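Long-range contact in trans-isoprenyl diphosphate synthase (PDB 3OYR), which probably makes octaprenyl diphosphate, the precursor of the isoprenoid quinone side chain, by adding isopentenyl units to farnesyl diphosphate: residues Arg19-Ala31 and Asp328-Ser342. Sequence-based numbering, arbitrary orientation. Where two conformers were deposited one is given.
Sequences RKSGSVDRLVRLA and DWREALEELADFAVS
In this mainly helical isoprenoid synthase fold, the N-terminal arm and the start of helix 25-45 pack along the C-terminal helix 328-342. The short helical segments run roughly antiparallel, 140° between their directions, with axes 8.3 Å apart at closest approach. Leu27 enters as a knob among Trp329, Ala332, Leu333 and Leu336. Its CD2 lies 3.7 Å from Leu336 CD2, while CD1 meets the edge of the Trp329 ring. Leu30 CB sits over one face of that ring in a CH-pi contact, 3.8 Å from the centroid of the six-membered ring. Helix 68-79 backs this patch, with Ala75 against Leu27 and Leu333.

In one of its two deposited conformers, Arg26 holds Glu335 side-on. There NE gives a nearly straight bond of 2.7 Å to Glu335 OE1, which lies in the guanidinium plane but is met from above the carboxylate plane. NH1 reaches the syn lone pair of Glu335 OE2 at 3.1 Å by a more bent bond, tilted from the guanidinium plane. The guanidinium and carboxylate planes are 54° apart. In this conformer CG of Arg26 lies anti to its N (chi1 -178°), and a bend at chi3 turns the guanidinium to the acid. Replacing Glu335 with an alanine would probably leave Arg26 without its salt-bridge mate and its guanidinium freer to turn.

Gly22, at positive phi, brings the arm very close to the helix: its CA lies 3.3 Å from Glu335 O, a CA-H...O contact. Water 2 gives hydrogens to Ser23 O and Ala332 O; water 1 links Lys20 O to Asp338 O in the same way. The carboxylate of Asp338 pairs with Lys318 of helix 302-320. Val24 CG1 rests over one face of the Phe339 ring in a CH-pi contact, 3.5 Å from Phe339 CD2.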
ATOM      1  N   ARG B  19      30.485  23.940   6.107  1.00 79.55           N
ATOM      2  CA  ARG B  19      30.490  22.537   5.650  1.00 76.03           C
ATOM      3  C   ARG B  19      30.383  22.396   4.123  1.00 69.25           C
ATOM      4  O   ARG B  19      29.784  23.254   3.463  1.00 64.08           O
ATOM      5  CB  ARG B  19      29.371  21.742   6.343  1.00 77.28           C
ATOM      6  CG  ARG B  19      27.971  22.340   6.176  1.00 82.24           C
ATOM      7  CD  ARG B  19      26.910  21.525   6.907  1.00 84.70           C
ATOM      8  NE  ARG B  19      26.599  22.048   8.240  1.00 84.94           N
ATOM      9  CZ  ARG B  19      25.571  22.852   8.529  1.00 82.92           C
ATOM     10  NH1 ARG B  19      24.726  23.261   7.583  1.00 77.08           N
ATOM     11  NH2 ARG B  19      25.386  23.251   9.781  1.00 78.84           N
ATOM     12  N   LYS B  20      30.963  21.320   3.577  1.00 64.60           N
ATOM     13  CA  LYS B  20      30.904  21.022   2.128  1.00 61.14           C
ATOM     14  C   LYS B  20      29.473  20.879   1.617  1.00 56.54           C
ATOM     15  O   LYS B  20      28.602  20.362   2.325  1.00 56.15           O
ATOM     16  CB  LYS B  20      31.684  19.754   1.778  1.00 62.48           C
ATOM     17  CG  LYS B  20      33.160  19.975   1.458  1.00 67.80           C
ATOM     18  CD  LYS B  20      33.845  18.685   0.973  1.00 66.90           C
ATOM     19  CE  LYS B  20      34.007  17.655   2.089  1.00 66.95           C
ATOM     20  NZ  LYS B  20      34.987  16.610   1.710  1.00 65.53           N
ATOM     21  N   SER B  21      29.248  21.365   0.400  1.00 50.11           N
ATOM     22  CA  SER B  21      27.945  21.310  -0.255  1.00 53.42           C
ATOM     23  C   SER B  21      27.539  19.897  -0.690  1.00 50.38           C
ATOM     24  O   SER B  21      26.389  19.489  -0.515  1.00 48.51           O
ATOM     25  CB  SER B  21      27.930  22.231  -1.479  1.00 56.76           C
ATOM     26  OG  SER B  21      27.725  23.579  -1.095  1.00 68.47           O
ATOM     27  N   GLY B  22      28.487  19.159  -1.261  1.00 48.06           N
ATOM     28  CA  GLY B  22      28.167  17.936  -1.983  1.00 49.56           C
ATOM     29  C   GLY B  22      27.377  18.252  -3.244  1.00 46.03           C
ATOM     30  O   GLY B  22      27.257  19.420  -3.637  1.00 49.58           O
ATOM     31  N   SER B  23      26.843  17.204  -3.864  1.00 47.91           N
ATOM     32  CA  SER B  23      26.029  17.288  -5.081  1.00 44.15           C
ATOM     33  C   SER B  23      25.501  15.896  -5.359  1.00 40.66           C
ATOM     34  O   SER B  23      25.951  14.939  -4.730  1.00 38.00           O
ATOM     35  CB  SER B  23      26.872  17.758  -6.276  1.00 49.85           C
ATOM     36  OG  SER B  23      28.087  17.037  -6.342  1.00 53.07           O
ATOM     37  N   VAL B  24      24.556  15.767  -6.292  1.00 34.75           N
ATOM     38  CA  VAL B  24      24.153  14.431  -6.754  1.00 41.96           C
ATOM     39  C   VAL B  24      24.863  14.052  -8.039  1.00 40.15           C
ATOM     40  O   VAL B  24      24.794  12.894  -8.461  1.00 43.51           O
ATOM     41  CB  VAL B  24      22.617  14.281  -6.967  1.00 38.73           C
ATOM     42  CG1 VAL B  24      21.919  14.278  -5.656  1.00 52.16           C
ATOM     43  CG2 VAL B  24      22.050  15.375  -7.879  1.00 45.34           C
ATOM     44  N   ASP B  25      25.553  15.028  -8.635  1.00 40.37           N
ATOM     45  CA  ASP B  25      26.050  14.938 -10.008  1.00 34.84           C
ATOM     46  C   ASP B  25      26.870  13.696 -10.291  1.00 33.88           C
ATOM     47  O   ASP B  25      26.635  13.036 -11.300  1.00 36.50           O
ATOM     48  CB  ASP B  25      26.858  16.191 -10.411  1.00 46.82           C
ATOM     49  CG  ASP B  25      25.985  17.446 -10.591  1.00 48.58           C
ATOM     50  OD1 ASP B  25      24.756  17.411 -10.309  1.00 46.52           O
ATOM     51  OD2 ASP B  25      26.552  18.484 -11.012  1.00 59.48           O
ATOM     52  N   ARG B  26      27.801  13.365  -9.400  1.00 29.47           N
ATOM     53  CA  ARG B  26      28.670  12.196  -9.581  0.50 32.91           C
ATOM     54  C   ARG B  26      27.863  10.889  -9.499  1.00 34.05           C
ATOM     55  O   ARG B  26      28.054   9.973 -10.314  1.00 36.04           O
ATOM     56  CB  ARG B  26      29.802  12.212  -8.545  0.50 30.47           C
ATOM     57  CG  ARG B  26      30.805  11.065  -8.658  0.50 29.47           C
ATOM     58  CD  ARG B  26      31.877  11.206  -7.595  0.50 29.38           C
ATOM     59  NE  ARG B  26      32.268  12.601  -7.423  0.50 33.53           N
ATOM     60  CZ  ARG B  26      33.313  13.168  -8.019  0.50 44.83           C
ATOM     61  NH1 ARG B  26      33.584  14.448  -7.806  0.50 49.37           N
ATOM     62  NH2 ARG B  26      34.090  12.452  -8.820  0.50 45.56           N
ATOM     63  N   LEU B  27      26.963  10.810  -8.513  1.00 32.59           N
ATOM     64  CA  LEU B  27      26.064   9.666  -8.365  1.00 32.09           C
ATOM     65  C   LEU B  27      25.249   9.424  -9.655  1.00 28.61           C
ATOM     66  O   LEU B  27      25.245   8.327 -10.181  1.00 25.11           O
ATOM     67  CB  LEU B  27      25.126   9.845  -7.154  1.00 23.47           C
ATOM     68  CG  LEU B  27      24.220   8.659  -6.790  1.00 25.62           C
ATOM     69  CD1 LEU B  27      24.960   7.314  -6.802  1.00 25.90           C
ATOM     70  CD2 LEU B  27      23.611   8.880  -5.444  1.00 28.77           C
ATOM     71  N   VAL B  28      24.598  10.466 -10.147  1.00 26.45           N
ATOM     72  CA  VAL B  28      23.727  10.402 -11.309  1.00 34.51           C
ATOM     73  C   VAL B  28      24.486   9.928 -12.549  1.00 39.83           C
ATOM     74  O   VAL B  28      24.019   9.041 -13.289  1.00 35.78           O
ATOM     75  CB  VAL B  28      23.084  11.777 -11.531  1.00 35.28           C
ATOM     76  CG1 VAL B  28      22.419  11.885 -12.914  1.00 40.37           C
ATOM     77  CG2 VAL B  28      22.094  12.033 -10.418  1.00 32.49           C
ATOM     78  N   ARG B  29      25.685  10.477 -12.726  1.00 35.76           N
ATOM     79  CA  ARG B  29      26.551  10.124 -13.837  1.00 36.47           C
ATOM     80  C   ARG B  29      27.062   8.681 -13.752  1.00 35.54           C
ATOM     81  O   ARG B  29      27.016   7.947 -14.736  1.00 35.86           O
ATOM     82  CB  ARG B  29      27.721  11.092 -13.853  1.00 42.98           C
ATOM     83  CG  ARG B  29      28.525  11.123 -15.112  1.00 52.00           C
ATOM     84  CD  ARG B  29      29.405  12.355 -15.082  1.00 57.87           C
ATOM     85  NE  ARG B  29      30.448  12.276 -14.053  1.00 56.94           N
ATOM     86  CZ  ARG B  29      30.600  13.132 -13.037  1.00 54.76           C
ATOM     87  NH1 ARG B  29      29.797  14.186 -12.870  1.00 48.73           N
ATOM     88  NH2 ARG B  29      31.585  12.941 -12.184  1.00 37.25           N
ATOM     89  N   LEU B  30      27.525   8.262 -12.577  1.00 29.32           N
ATOM     90  CA  LEU B  30      27.952   6.874 -12.388  1.00 31.48           C
ATOM     91  C   LEU B  30      26.810   5.869 -12.592  1.00 32.67           C
ATOM     92  O   LEU B  30      27.034   4.755 -13.074  1.00 35.14           O
ATOM     93  CB  LEU B  30      28.564   6.682 -11.001  1.00 31.73           C
ATOM     94  CG  LEU B  30      29.961   7.268 -10.772  1.00 37.79           C
ATOM     95  CD1 LEU B  30      30.196   7.318  -9.275  1.00 25.06           C
ATOM     96  CD2 LEU B  30      31.048   6.435 -11.491  1.00 32.86           C
ATOM     97  N   ALA B  31      25.592   6.282 -12.245  1.00 31.03           N
ATOM     98  CA  ALA B  31      24.432   5.385 -12.253  1.00 34.30           C
ATOM     99  C   ALA B  31      23.593   5.434 -13.549  1.00 38.16           C
ATOM    100  O   ALA B  31      22.654   4.650 -13.709  1.00 30.98           O
ATOM    101  CB  ALA B  31      23.561   5.659 -11.049  1.00 28.84           C
ATOM    102  N   ASP B 328      35.080   5.841  -6.747  1.00 37.20           N
ATOM    103  CA  ASP B 328      34.125   6.858  -7.222  1.00 41.76           C
ATOM    104  C   ASP B 328      32.718   6.692  -6.653  1.00 34.23           C
ATOM    105  O   ASP B 328      32.050   7.681  -6.351  1.00 35.95           O
ATOM    106  CB  ASP B 328      34.062   6.881  -8.763  1.00 45.03           C
ATOM    107  CG  ASP B 328      35.300   7.500  -9.390  1.00 63.37           C
ATOM    108  OD1 ASP B 328      35.757   6.991 -10.438  1.00 75.17           O
ATOM    109  OD2 ASP B 328      35.809   8.502  -8.840  1.00 68.33           O
ATOM    110  N   TRP B 329      32.284   5.444  -6.520  1.00 29.35           N
ATOM    111  CA  TRP B 329      30.979   5.121  -5.948  1.00 34.94           C
ATOM    112  C   TRP B 329      30.932   5.600  -4.509  1.00 35.01           C
ATOM    113  O   TRP B 329      29.977   6.282  -4.101  1.00 29.08           O
ATOM    114  CB  TRP B 329      30.726   3.614  -5.994  1.00 31.82           C
ATOM    115  CG  TRP B 329      30.321   3.134  -7.336  1.00 35.96           C
ATOM    116  CD1 TRP B 329      31.040   2.331  -8.166  1.00 34.74           C
ATOM    117  CD2 TRP B 329      29.102   3.442  -8.022  1.00 33.84           C
ATOM    118  NE1 TRP B 329      30.343   2.109  -9.326  1.00 45.15           N
ATOM    119  CE2 TRP B 329      29.153   2.785  -9.270  1.00 31.26           C
ATOM    120  CE3 TRP B 329      27.968   4.215  -7.706  1.00 18.89           C
ATOM    121  CZ2 TRP B 329      28.108   2.862 -10.203  1.00 29.95           C
ATOM    122  CZ3 TRP B 329      26.932   4.282  -8.624  1.00 32.38           C
ATOM    123  CH2 TRP B 329      27.007   3.603  -9.856  1.00 29.93           C
ATOM    124  N   ARG B 330      31.985   5.285  -3.754  1.00 28.28           N
ATOM    125  CA  ARG B 330      32.057   5.766  -2.356  1.00 35.80           C
ATOM    126  C   ARG B 330      32.049   7.297  -2.232  1.00 35.93           C
ATOM    127  O   ARG B 330      31.285   7.854  -1.430  1.00 32.01           O
ATOM    128  CB  ARG B 330      33.210   5.157  -1.560  1.00 32.56           C
ATOM    129  CG  ARG B 330      32.846   5.076  -0.077  1.00 39.10           C
ATOM    130  CD  ARG B 330      34.000   4.719   0.821  1.00 30.85           C
ATOM    131  NE  ARG B 330      34.841   5.881   1.059  1.00 39.96           N
ATOM    132  CZ  ARG B 330      35.998   5.845   1.709  1.00 51.59           C
ATOM    133  NH1 ARG B 330      36.470   4.696   2.191  1.00 48.48           N
ATOM    134  NH2 ARG B 330      36.682   6.966   1.872  1.00 50.37           N
ATOM    135  N   GLU B 331      32.858   7.971  -3.048  1.00 37.13           N
ATOM    136  CA  GLU B 331      32.853   9.435  -3.097  1.00 31.99           C
ATOM    137  C   GLU B 331      31.502  10.046  -3.486  1.00 32.07           C
ATOM    138  O   GLU B 331      31.096  11.092  -2.946  1.00 28.52           O
ATOM    139  CB  GLU B 331      33.937   9.923  -4.067  1.00 41.45           C
ATOM    140  CG  GLU B 331      33.988  11.443  -4.275  1.00 55.30           C
ATOM    141  CD  GLU B 331      35.202  12.116  -3.645  1.00 78.91           C
ATOM    142  OE1 GLU B 331      35.182  13.363  -3.532  1.00 86.04           O
ATOM    143  OE2 GLU B 331      36.171  11.413  -3.271  1.00 82.17           O
ATOM    144  N   ALA B 332      30.824   9.422  -4.445  1.00 34.86           N
ATOM    145  CA  ALA B 332      29.472   9.830  -4.854  1.00 35.09           C
ATOM    146  C   ALA B 332      28.485   9.749  -3.679  1.00 30.65           C
ATOM    147  O   ALA B 332      27.654  10.644  -3.472  1.00 25.03           O
ATOM    148  CB  ALA B 332      28.992   8.970  -6.026  1.00 27.86           C
ATOM    149  N   LEU B 333      28.601   8.695  -2.885  1.00 24.47           N
ATOM    150  CA  LEU B 333      27.726   8.539  -1.705  1.00 26.08           C
ATOM    151  C   LEU B 333      28.080   9.500  -0.571  1.00 27.80           C
ATOM    152  O   LEU B 333      27.215   9.954   0.182  1.00 32.33           O
ATOM    153  CB  LEU B 333      27.728   7.097  -1.222  1.00 26.98           C
ATOM    154  CG  LEU B 333      27.001   6.119  -2.149  1.00 29.94           C
ATOM    155  CD1 LEU B 333      26.969   4.770  -1.513  1.00 26.01           C
ATOM    156  CD2 LEU B 333      25.578   6.600  -2.436  1.00 21.34           C
ATOM    157  N   GLU B 334      29.346   9.874  -0.488  1.00 27.19           N
ATOM    158  CA  GLU B 334      29.721  10.887   0.487  1.00 32.50           C
ATOM    159  C   GLU B 334      29.236  12.262   0.062  1.00 32.61           C
ATOM    160  O   GLU B 334      28.745  13.041   0.886  1.00 34.94           O
ATOM    161  CB  GLU B 334      31.218  10.842   0.746  1.00 32.04           C
ATOM    162  CG  GLU B 334      31.605   9.582   1.516  1.00 38.44           C
ATOM    163  CD  GLU B 334      33.106   9.406   1.653  1.00 57.59           C
ATOM    164  OE1 GLU B 334      33.855   9.998   0.845  1.00 59.96           O
ATOM    165  OE2 GLU B 334      33.533   8.664   2.563  1.00 61.56           O
ATOM    166  N   GLU B 335      29.279  12.529  -1.242  1.00 30.47           N
ATOM    167  CA  GLU B 335      28.803  13.809  -1.739  1.00 33.96           C
ATOM    168  C   GLU B 335      27.282  13.915  -1.597  1.00 30.69           C
ATOM    169  O   GLU B 335      26.742  15.008  -1.363  1.00 36.26           O
ATOM    170  CB  GLU B 335      29.274  14.049  -3.193  1.00 31.37           C
ATOM    171  CG  GLU B 335      30.784  14.312  -3.303  1.00 36.83           C
ATOM    172  CD  GLU B 335      31.294  14.351  -4.739  1.00 43.51           C
ATOM    173  OE1 GLU B 335      30.610  13.847  -5.650  1.00 49.37           O
ATOM    174  OE2 GLU B 335      32.394  14.881  -4.957  1.00 50.79           O
ATOM    175  N   LEU B 336      26.593  12.783  -1.719  1.00 26.68           N
ATOM    176  CA  LEU B 336      25.134  12.748  -1.519  1.00 31.26           C
ATOM    177  C   LEU B 336      24.746  13.059  -0.069  1.00 33.29           C
ATOM    178  O   LEU B 336      23.750  13.756   0.184  1.00 30.55           O
ATOM    179  CB  LEU B 336      24.544  11.399  -1.963  1.00 30.17           C
ATOM    180  CG  LEU B 336      23.055  11.128  -1.695  1.00 28.75           C
ATOM    181  CD1 LEU B 336      22.166  12.021  -2.585  1.00 36.89           C
ATOM    182  CD2 LEU B 336      22.710   9.670  -1.901  1.00 34.81           C
ATOM    183  N   ALA B 337      25.539  12.550   0.873  1.00 33.12           N
ATOM    184  CA  ALA B 337      25.338  12.825   2.300  1.00 32.70           C
ATOM    185  C   ALA B 337      25.367  14.326   2.618  1.00 35.59           C
ATOM    186  O   ALA B 337      24.506  14.823   3.339  1.00 38.66           O
ATOM    187  CB  ALA B 337      26.370  12.052   3.142  1.00 32.26           C
ATOM    188  N   ASP B 338      26.337  15.042   2.046  1.00 28.53           N
ATOM    189  CA  ASP B 338      26.422  16.498   2.178  1.00 28.36           C
ATOM    190  C   ASP B 338      25.290  17.190   1.460  1.00 27.33           C
ATOM    191  O   ASP B 338      24.746  18.206   1.940  1.00 28.54           O
ATOM    192  CB  ASP B 338      27.788  16.995   1.661  1.00 28.37           C
ATOM    193  CG  ASP B 338      28.935  16.604   2.590  1.00 37.98           C
ATOM    194  OD1 ASP B 338      28.677  16.365   3.795  1.00 41.03           O
ATOM    195  OD2 ASP B 338      30.083  16.513   2.123  1.00 41.43           O
ATOM    196  N   PHE B 339      24.925  16.634   0.300  1.00 31.97           N
ATOM    197  CA  PHE B 339      23.827  17.167  -0.483  1.00 31.21           C
ATOM    198  C   PHE B 339      22.495  17.071   0.257  1.00 34.29           C
ATOM    199  O   PHE B 339      21.685  17.999   0.201  1.00 32.39           O
ATOM    200  CB  PHE B 339      23.726  16.488  -1.854  1.00 31.71           C
ATOM    201  CG  PHE B 339      22.617  17.031  -2.704  1.00 36.74           C
ATOM    202  CD1 PHE B 339      22.759  18.253  -3.352  1.00 46.90           C
ATOM    203  CD2 PHE B 339      21.420  16.339  -2.837  1.00 43.51           C
ATOM    204  CE1 PHE B 339      21.734  18.764  -4.145  1.00 42.82           C
ATOM    205  CE2 PHE B 339      20.382  16.849  -3.621  1.00 43.48           C
ATOM    206  CZ  PHE B 339      20.545  18.053  -4.281  1.00 39.27           C
ATOM    207  N   ALA B 340      22.270  15.950   0.945  1.00 29.62           N
ATOM    208  CA  ALA B 340      21.069  15.792   1.776  1.00 33.02           C
ATOM    209  C   ALA B 340      20.836  16.983   2.716  1.00 33.23           C
ATOM    210  O   ALA B 340      19.708  17.432   2.870  1.00 33.70           O
ATOM    211  CB  ALA B 340      21.111  14.481   2.547  1.00 34.34           C
ATOM    212  N   VAL B 341      21.913  17.505   3.306  1.00 33.84           N
ATOM    213  CA  VAL B 341      21.854  18.654   4.211  1.00 31.88           C
ATOM    214  C   VAL B 341      21.842  19.999   3.462  1.00 36.40           C
ATOM    215  O   VAL B 341      21.090  20.906   3.829  1.00 34.39           O
ATOM    216  CB  VAL B 341      23.032  18.621   5.220  1.00 37.75           C
ATOM    217  CG1 VAL B 341      22.942  19.757   6.216  1.00 37.12           C
ATOM    218  CG2 VAL B 341      23.050  17.282   5.961  1.00 33.81           C
ATOM    219  N   SER B 342      22.645  20.124   2.407  1.00 31.86           N
ATOM    220  CA  SER B 342      22.805  21.433   1.721  1.00 41.94           C
ATOM    221  C   SER B 342      21.709  21.818   0.711  1.00 45.08           C
ATOM    222  O   SER B 342      21.494  23.015   0.463  1.00 43.89           O
ATOM    223  CB  SER B 342      24.186  21.551   1.065  1.00 41.55           C
ATOM    224  OG  SER B 342      24.325  20.667  -0.029  1.00 44.28           O
TER
HETATM  225  O   HOH W   1      26.204  19.769   3.688  1.00 35.94           O
HETATM  226  O   HOH W   2      27.023  12.453  -5.602  1.00 34.00           O